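Local coordinates for protein predicted metal-dependent hydrolase of the TIM-barrel fold (Lactobacillus casei, PDB 2QPX) that is probably a zinc-dependent hydrolase of the amidohydrolase type, holding two zinc ions in a TIM-barrel fold, with its substrate unknown, at residues 45-48 and 49-53; 139-143 and 144-148; 208-211 and 212-216. All coordinates share one frame; numbering follows the deposited sequence.

Interaction 1: 45-48 and 49-53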
loop_
_atom_site.group_PDB
_atom_site.type_symbol
_atom_site.label_atom_id
_atom_site.label_comp_id
_atom_site.label_asym_id
_atom_site.label_seq_id
_atom_site.Cartn_x
_atom_site.Cartn_y
_atom_site.Cartn_z
ATOM N N TYR A 45 -24.692 -8.235 -8.542
ATOM C CA TYR A 45 -24.269 -6.871 -8.179
ATOM C C TYR A 45 -25.020 -5.872 -9.068
ATOM O O TYR A 45 -25.181 -6.126 -10.261
ATOM C CB TYR A 45 -22.761 -6.756 -8.391
ATOM C CG TYR A 45 -22.127 -5.434 -8.034
ATOM C CD1 TYR A 45 -22.076 -4.388 -8.945
ATOM C CD2 TYR A 45 -21.503 -5.243 -6.803
ATOM C CE1 TYR A 45 -21.446 -3.189 -8.652
ATOM C CE2 TYR A 45 -20.868 -4.070 -6.488
ATOM C CZ TYR A 45 -20.853 -3.008 -7.409
ATOM O OH TYR A 45 -20.196 -1.819 -7.167
ATOM N N PRO A 46 -25.500 -4.738 -8.512
ATOM C CA PRO A 46 -26.311 -3.864 -9.366
ATOM C C PRO A 46 -25.594 -3.288 -10.567
ATOM O O PRO A 46 -24.537 -2.665 -10.453
ATOM C CB PRO A 46 -26.792 -2.760 -8.415
ATOM C CG PRO A 46 -26.669 -3.381 -7.053
ATOM C CD PRO A 46 -25.437 -4.214 -7.136
ATOM N N LEU A 47 -26.172 -3.517 -11.742
ATOM C CA LEU A 47 -25.521 -3.082 -12.969
ATOM C C LEU A 47 -25.368 -1.571 -13.019
ATOM O O LEU A 47 -24.381 -1.048 -13.553
ATOM C CB LEU A 47 -26.263 -3.617 -14.192
ATOM C CG LEU A 47 -25.437 -3.609 -15.494
ATOM C CD1 LEU A 47 -24.233 -4.541 -15.372
ATOM C CD2 LEU A 47 -26.372 -4.021 -16.631
ATOM N N ALA A 48 -26.322 -0.854 -12.437
ATOM C CA ALA A 48 -26.267 0.602 -12.381
ATOM C C ALA A 48 -25.013 1.074 -11.640
ATOM O O ALA A 48 -24.391 2.060 -12.026
ATOM C CB ALA A 48 -27.545 1.193 -11.725
ATOM N N ASP A 49 -24.619 0.351 -10.589
ATOM C CA ASP A 49 -23.385 0.694 -9.865
ATOM C C ASP A 49 -22.138 0.429 -10.721
ATOM O O ASP A 49 -21.219 1.228 -10.765
ATOM C CB ASP A 49 -23.312 -0.088 -8.553
ATOM C CG ASP A 49 -24.439 0.247 -7.565
ATOM O OD1 ASP A 49 -25.217 1.183 -7.755
ATOM O OD2 ASP A 49 -24.547 -0.469 -6.557
ATOM N N THR A 50 -22.103 -0.723 -11.411
ATOM C CA THR A 50 -21.027 -1.009 -12.327
ATOM C C THR A 50 -20.889 0.096 -13.374
ATOM O O THR A 50 -19.783 0.480 -13.736
ATOM C CB THR A 50 -21.249 -2.382 -12.981
ATOM O OG1 THR A 50 -21.141 -3.379 -11.951
ATOM C CG2 THR A 50 -20.236 -2.646 -14.148
ATOM N N LYS A 51 -22.015 0.597 -13.863
ATOM C CA LYS A 51 -22.019 1.641 -14.906
ATOM C C LYS A 51 -21.589 3.014 -14.382
ATOM O O LYS A 51 -21.378 3.938 -15.157
ATOM C CB LYS A 51 -23.387 1.711 -15.598
ATOM C CG LYS A 51 -23.662 0.523 -16.488
ATOM C CD LYS A 51 -25.026 0.619 -17.179
ATOM C CE LYS A 51 -25.246 -0.530 -18.133
ATOM N NZ LYS A 51 -26.651 -0.574 -18.631
ATOM N N ASN A 52 -21.432 3.125 -13.058
ATOM C CA ASN A 52 -20.916 4.316 -12.438
ATOM C C ASN A 52 -19.442 4.219 -12.045
ATOM O O ASN A 52 -18.925 5.042 -11.272
ATOM C CB ASN A 52 -21.820 4.745 -11.251
ATOM C CG ASN A 52 -23.057 5.494 -11.710
ATOM O OD1 ASN A 52 -24.181 5.055 -11.480
ATOM N ND2 ASN A 52 -22.851 6.606 -12.365
ATOM N N ARG A 53 -18.744 3.251 -12.605
ATOM C CA ARG A 53 -17.292 3.148 -12.578
ATOM C C ARG A 53 -16.743 3.679 -13.865
ATOM O O ARG A 53 -17.420 3.617 -14.905
ATOM C CB ARG A 53 -16.862 1.690 -12.427
ATOM C CG ARG A 53 -17.432 1.018 -11.177
ATOM C CD ARG A 53 -17.115 -0.456 -11.110
ATOM N NE ARG A 53 -15.697 -0.734 -10.983
ATOM C CZ ARG A 53 -14.902 -1.242 -11.919
ATOM N NH1 ARG A 53 -15.311 -1.490 -13.149
ATOM N NH2 ARG A 53 -13.666 -1.525 -11.609
#
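Pro46 O takes two backbone N-H groups of the short helix it precedes. The bond from Thr50 N, 3.3 Å from Pro46 O, is nearly straight (165° at the hydrogen) and lies in the carbonyl plane, while that from Asp49 N to the same oxygen is bent and weak. One residue on, Lys51 N reaches Leu47 O at 2.9 Å, tilted somewhat from the carbonyl plane. Pro46 sits at the N-cap of helix 47-50, and the chain leaves it in a type I turn from Thr50 to Arg53, where Arg53 N bonds Thr50 O.

Several side chains pack along this short helix. With CG opposite the backbone N (chi1 -178°), the ring of Tyr45 extends along the start of the helix, and its CE1 lies 3.6 Å from Asp49 CB. Ring and carboxylate planes are nearly perpendicular, 83° apart. Thr50 OG1 sits 3.3 Å from Tyr45 CD1, at a slant to the ring. Asp49 OD2 rests against the proline, 3.6 Å from Pro46 CG, and in one of the two conformers of Lys51 its CE lies 4.0 Å from Leu47 CD2.

The polar ends of Tyr45, Asp49 and Lys51 find partners outside this turn. In that same conformer Lys51 NZ pairs with Asp32, whereas Asp49 OD2 forms a salt bridge with Arg312 of the second subunit and Tyr45 OH bonds Ala276 O of that same subunit. Helix 47-50 is thus held locally mainly through carbon contacts and backbone bonds, while the carboxylate of Asp49 and the hydroxyl of Tyr45, just ahead of the helix, are spent on the subunit interface.

Interaction 2: 139-143 and 144-148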
loop_
_atom_site.group_PDB
_atom_site.type_symbol
_atom_site.label_atom_id
_atom_site.label_comp_id
_atom_site.label_asym_id
_atom_site.label_seq_id
_atom_site.Cartn_x
_atom_site.Cartn_y
_atom_site.Cartn_z
ATOM N N LEU A 139 -12.916 -36.134 -12.995
ATOM C CA LEU A 139 -14.199 -36.777 -13.343
ATOM C C LEU A 139 -14.024 -38.205 -13.902
ATOM O O LEU A 139 -14.956 -39.020 -13.844
ATOM C CB LEU A 139 -14.939 -35.905 -14.369
ATOM C CG LEU A 139 -15.406 -34.537 -13.941
ATOM C CD1 LEU A 139 -16.082 -33.821 -15.144
ATOM C CD2 LEU A 139 -16.343 -34.616 -12.780
ATOM N N GLU A 140 -12.850 -38.500 -14.417
ATOM C CA GLU A 140 -12.548 -39.765 -15.087
ATOM C C GLU A 140 -11.873 -40.812 -14.196
ATOM O O GLU A 140 -11.622 -41.926 -14.652
ATOM C CB GLU A 140 -11.627 -39.523 -16.291
ATOM C CG GLU A 140 -12.162 -38.566 -17.335
ATOM C CD GLU A 140 -13.533 -38.957 -17.852
ATOM O OE1 GLU A 140 -13.761 -40.161 -18.093
ATOM O OE2 GLU A 140 -14.391 -38.052 -17.996
ATOM N N HIS A 141 -11.556 -40.459 -12.940
ATOM C CA HIS A 141 -10.785 -41.370 -12.066
ATOM C C HIS A 141 -11.337 -41.412 -10.661
ATOM O O HIS A 141 -11.716 -40.374 -10.128
ATOM C CB HIS A 141 -9.271 -40.965 -12.075
ATOM C CG HIS A 141 -8.658 -41.056 -13.434
ATOM N ND1 HIS A 141 -8.253 -42.255 -13.976
ATOM C CD2 HIS A 141 -8.512 -40.132 -14.416
ATOM C CE1 HIS A 141 -7.825 -42.055 -15.209
ATOM N NE2 HIS A 141 -7.972 -40.773 -15.503
ATOM N N ASP A 142 -11.325 -42.604 -10.030
ATOM C CA ASP A 142 -11.874 -42.684 -8.680
ATOM C C ASP A 142 -10.832 -42.668 -7.570
ATOM O O ASP A 142 -11.202 -42.615 -6.412
ATOM C CB ASP A 142 -12.880 -43.844 -8.513
ATOM C CG ASP A 142 -12.267 -45.218 -8.682
ATOM O OD1 ASP A 142 -11.033 -45.387 -8.675
ATOM O OD2 ASP A 142 -13.070 -46.169 -8.813
ATOM N N ASN A 143 -9.544 -42.651 -7.921
ATOM C CA ASN A 143 -8.460 -42.620 -6.934
ATOM C C ASN A 143 -7.338 -41.670 -7.337
ATOM O O ASN A 143 -7.110 -41.432 -8.534
ATOM C CB ASN A 143 -7.854 -44.013 -6.719
ATOM C CG ASN A 143 -7.279 -44.599 -7.995
ATOM O OD1 ASN A 143 -6.051 -44.564 -8.230
ATOM N ND2 ASN A 143 -8.170 -45.121 -8.856
ATOM N N PHE A 144 -6.664 -41.144 -6.330
ATOM C CA PHE A 144 -5.569 -40.192 -6.550
ATOM C C PHE A 144 -4.500 -40.698 -7.512
ATOM O O PHE A 144 -4.040 -39.966 -8.390
ATOM C CB PHE A 144 -4.930 -39.803 -5.211
ATOM C CG PHE A 144 -3.689 -38.961 -5.346
ATOM C CD1 PHE A 144 -2.439 -39.538 -5.496
ATOM C CD2 PHE A 144 -3.770 -37.593 -5.343
ATOM C CE1 PHE A 144 -1.309 -38.767 -5.609
ATOM C CE2 PHE A 144 -2.624 -36.808 -5.459
ATOM C CZ PHE A 144 -1.387 -37.398 -5.600
ATOM N N ALA A 145 -4.024 -41.914 -7.337
ATOM C CA ALA A 145 -2.884 -42.343 -8.147
ATOM C C ALA A 145 -3.195 -42.351 -9.647
ATOM O O ALA A 145 -2.377 -41.896 -10.467
ATOM C CB ALA A 145 -2.411 -43.746 -7.689
ATOM N N ALA A 146 -4.365 -42.851 -10.017
ATOM C CA ALA A 146 -4.752 -42.919 -11.440
ATOM C C ALA A 146 -5.030 -41.506 -11.956
ATOM O O ALA A 146 -4.678 -41.185 -13.095
ATOM C CB ALA A 146 -5.988 -43.780 -11.637
ATOM N N TRP A 147 -5.667 -40.679 -11.137
ATOM C CA TRP A 147 -5.908 -39.275 -11.506
ATOM C C TRP A 147 -4.579 -38.537 -11.735
ATOM O O TRP A 147 -4.377 -37.872 -12.767
ATOM C CB TRP A 147 -6.692 -38.566 -10.424
ATOM C CG TRP A 147 -6.677 -37.069 -10.608
ATOM C CD1 TRP A 147 -7.423 -36.348 -11.489
ATOM C CD2 TRP A 147 -5.849 -36.136 -9.914
ATOM N NE1 TRP A 147 -7.112 -35.009 -11.409
ATOM C CE2 TRP A 147 -6.160 -34.848 -10.426
ATOM C CE3 TRP A 147 -4.883 -36.248 -8.901
ATOM C CZ2 TRP A 147 -5.519 -33.717 -9.994
ATOM C CZ3 TRP A 147 -4.258 -35.121 -8.454
ATOM C CH2 TRP A 147 -4.570 -33.854 -9.015
ATOM N N TRP A 148 -3.657 -38.660 -10.781
ATOM C CA TRP A 148 -2.368 -37.982 -10.878
ATOM C C TRP A 148 -1.576 -38.446 -12.103
ATOM O O TRP A 148 -0.961 -37.629 -12.816
ATOM C CB TRP A 148 -1.541 -38.187 -9.605
ATOM C CG TRP A 148 -0.213 -37.519 -9.699
ATOM C CD1 TRP A 148 1.003 -38.116 -9.797
ATOM C CD2 TRP A 148 0.028 -36.105 -9.777
ATOM N NE1 TRP A 148 1.988 -37.171 -9.905
ATOM C CE2 TRP A 148 1.416 -35.929 -9.917
ATOM C CE3 TRP A 148 -0.798 -34.982 -9.765
ATOM C CZ2 TRP A 148 2.000 -34.659 -9.989
ATOM C CZ3 TRP A 148 -0.229 -33.736 -9.831
ATOM C CH2 TRP A 148 1.154 -33.580 -9.971
#
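His141 lies back beside the first turn of helix 144-156, its CA 5.3 Å from that of Trp147: the chain is extended at His141 and Asn143 and bends at Asp142 between them. Asn143 O then opens the helical bonding, receiving Trp147 N at 3.1 Å in a nearly straight bond.

Asn143 is the N-cap. Its OD1 accepts Ala146 N at 3.0 Å, and the donor stands well above the carbonyl plane, 46° out of it, instead of lying on a lone pair. The CG branch is tucked between the backbone N and the carbonyl carbon (chi1 60°), which turns the amide back toward the opening N-H groups. In one of the two conformers of Asp142, Asn143 ND2 also donates to Asp142 OD1 at 2.9 Å, within the amide plane, and the two bonds together would then fix the rotation of the amide. A leucine in its place would probably leave Ala146 N without its side-chain acceptor, fraying the first turn.

His141 lies against the same turn with its ring over Ala146. Ala146 O stands 3.8 Å above the imidazole plane, over the centre of the ring, and Ala146 CB packs 3.6 Å from His141 ND1. The histidine CB in turn meets Trp147 CB at 3.9 Å. Beyond the turn, the Trp147 indole runs inward, with NE1 bonded to Ala134 O of helix 130-138, and Phe144 packs on helix 183-196. This is a classic asparagine N-cap, starting a helix directly after the loop from helix 130-138 at the protein surface.

Interaction 3: 208-211 and 212-216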
loop_
_atom_site.group_PDB
_atom_site.type_symbol
_atom_site.label_atom_id
_atom_site.label_comp_id
_atom_site.label_asym_id
_atom_site.label_seq_id
_atom_site.Cartn_x
_atom_site.Cartn_y
_atom_site.Cartn_z
ATOM N N ASP A 208 -1.645 -27.147 -3.693
ATOM C CA ASP A 208 -0.246 -26.860 -3.372
ATOM C C ASP A 208 0.621 -28.066 -3.772
ATOM O O ASP A 208 1.707 -27.869 -4.371
ATOM C CB ASP A 208 -0.053 -26.516 -1.888
ATOM C CG ASP A 208 -0.500 -25.111 -1.515
ATOM O OD1 ASP A 208 -1.075 -24.408 -2.369
ATOM O OD2 ASP A 208 -0.249 -24.709 -0.325
ATOM N N TYR A 209 0.172 -29.303 -3.494
ATOM C CA TYR A 209 0.906 -30.491 -3.978
ATOM C C TYR A 209 1.110 -30.404 -5.509
ATOM O O TYR A 209 2.227 -30.625 -6.047
ATOM C CB TYR A 209 0.136 -31.785 -3.621
ATOM C CG TYR A 209 0.805 -33.035 -4.076
ATOM C CD1 TYR A 209 0.613 -33.546 -5.345
ATOM C CD2 TYR A 209 1.662 -33.730 -3.208
ATOM C CE1 TYR A 209 1.244 -34.731 -5.736
ATOM C CE2 TYR A 209 2.303 -34.863 -3.585
ATOM C CZ TYR A 209 2.110 -35.369 -4.841
ATOM O OH TYR A 209 2.768 -36.504 -5.231
HETATM N N MSE A 210 0.011 -30.143 -6.228
HETATM C CA MSE A 210 0.028 -30.058 -7.669
HETATM C C MSE A 210 1.065 -29.044 -8.125
HETATM O O MSE A 210 1.881 -29.320 -9.028
HETATM C CB MSE A 210 -1.346 -29.600 -8.144
HETATM C CG MSE A 210 -1.483 -29.480 -9.624
HETATM SE SE MSE A 210 -3.064 -28.475 -10.205
HETATM C CE MSE A 210 -2.462 -26.626 -9.932
ATOM N N LEU A 211 1.041 -27.851 -7.513
ATOM C CA LEU A 211 1.954 -26.796 -7.980
ATOM C C LEU A 211 3.431 -27.146 -7.755
ATOM O O LEU A 211 4.292 -26.869 -8.609
ATOM C CB LEU A 211 1.593 -25.472 -7.318
ATOM C CG LEU A 211 0.275 -24.860 -7.816
ATOM C CD1 LEU A 211 -0.169 -23.735 -6.862
ATOM C CD2 LEU A 211 0.430 -24.421 -9.292
ATOM N N TYR A 212 3.743 -27.749 -6.609
ATOM C CA TYR A 212 5.124 -28.160 -6.353
ATOM C C TYR A 212 5.539 -29.284 -7.282
ATOM O O TYR A 212 6.656 -29.310 -7.777
ATOM C CB TYR A 212 5.323 -28.580 -4.882
ATOM C CG TYR A 212 5.597 -27.390 -3.955
ATOM C CD1 TYR A 212 4.573 -26.606 -3.463
ATOM C CD2 TYR A 212 6.912 -27.019 -3.596
ATOM C CE1 TYR A 212 4.828 -25.529 -2.632
ATOM C CE2 TYR A 212 7.166 -25.910 -2.776
ATOM C CZ TYR A 212 6.130 -25.176 -2.303
ATOM O OH TYR A 212 6.355 -24.079 -1.497
ATOM N N HIS A 213 4.636 -30.222 -7.543
ATOM C CA HIS A 213 4.963 -31.377 -8.373
ATOM C C HIS A 213 4.950 -31.135 -9.878
ATOM O O HIS A 213 5.696 -31.793 -10.594
ATOM C CB HIS A 213 4.135 -32.584 -7.957
ATOM C CG HIS A 213 4.568 -33.155 -6.658
ATOM N ND1 HIS A 213 5.348 -34.293 -6.592
ATOM C CD2 HIS A 213 4.455 -32.700 -5.384
ATOM C CE1 HIS A 213 5.632 -34.557 -5.328
ATOM N NE2 HIS A 213 5.141 -33.598 -4.573
ATOM N N VAL A 214 4.186 -30.172 -10.381
ATOM C CA VAL A 214 4.228 -29.902 -11.801
ATOM C C VAL A 214 5.406 -28.998 -12.183
ATOM O O VAL A 214 5.753 -28.931 -13.356
ATOM C CB VAL A 214 2.905 -29.329 -12.388
ATOM C CG1 VAL A 214 1.752 -30.323 -12.188
ATOM C CG2 VAL A 214 2.612 -27.924 -11.858
ATOM N N ALA A 215 5.987 -28.273 -11.233
ATOM C CA ALA A 215 7.077 -27.351 -11.550
ATOM C C ALA A 215 8.187 -28.007 -12.390
ATOM O O ALA A 215 8.599 -27.447 -13.407
ATOM C CB ALA A 215 7.595 -26.610 -10.286
ATOM N N PRO A 216 8.703 -29.178 -11.969
ATOM C CA PRO A 216 9.751 -29.813 -12.798
ATOM C C PRO A 216 9.280 -30.174 -14.217
ATOM O O PRO A 216 10.071 -30.126 -15.160
ATOM C CB PRO A 216 10.106 -31.074 -12.012
ATOM C CG PRO A 216 9.460 -30.938 -10.723
ATOM C CD PRO A 216 8.465 -29.897 -10.710
#
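Tyr209 and His213, one turn apart on helix 204-221, form an offset stack of the i to i+4 kind on an alpha helix. The ring centres are 3.8 Å apart and the planes only 14° from parallel. His213 CD2 lies over the middle of the tyrosine ring, and the imidazole NE2 comes 3.3 Å from Tyr209 CE2.

The first torsions bring the rings together. Tyr209 sends CG opposite its backbone N (chi1 180°) and alongside its own carbonyl, toward the next turn, whereas the CG of His213 is opposite the carbonyl carbon (chi1 -72°) and points back. Tyr209 O also lies in the imidazole plane at its edge, 3.1 Å from His213 CD2, and accepts His213 N. Outside the stack, Trp148 of helix 144-156 meets Tyr209 edge-to-face and packs on His213 too.

On another side of the helix, Tyr212 turns its ring so that Asp208 O sits in plane at the edge, 3.3 Å from Tyr212 CD1; that oxygen also takes Tyr212 N in a nearly straight bond. Asp208 itself directs OD2 to Lys204 and to Glu179 N, and Tyr212 meets Tyr249 edge-to-face.

Met210, a selenomethionine, reaches toward helices 130-138 and 144-156; in one of its two conformers Met210 CG lies 4.2 Å from Val214 CG1. Farther along the helix the bonding weakens ahead of the kink at Pro216: Ala215 N reaches Leu211 O only weakly, at 3.4 Å, and Leu211 O also accepts a hydrogen bond from Tyr249 OH.

Interactions 2 and 3 lie on two helices that pack against each other: residues 139-148 start helix 144-156 at the surface, and residues 208-216 form a buried length of helix 204-221. They touch directly, with Trp148 CZ2 3.6 Å from His213 CB and Phe144 CZ 3.7 Å from Tyr209 CE1. Interaction 1 stands apart, its nearest atoms about 28 Å from interaction 2 and about 26 Å from interaction 3, partly buried against a second subunit. The chemistry follows place: capping amide and loop histidine at the exposed helix start, ring stacking on the buried helix, and the Asp49 carboxylate and Tyr45 hydroxyl given to a neighbouring subunit.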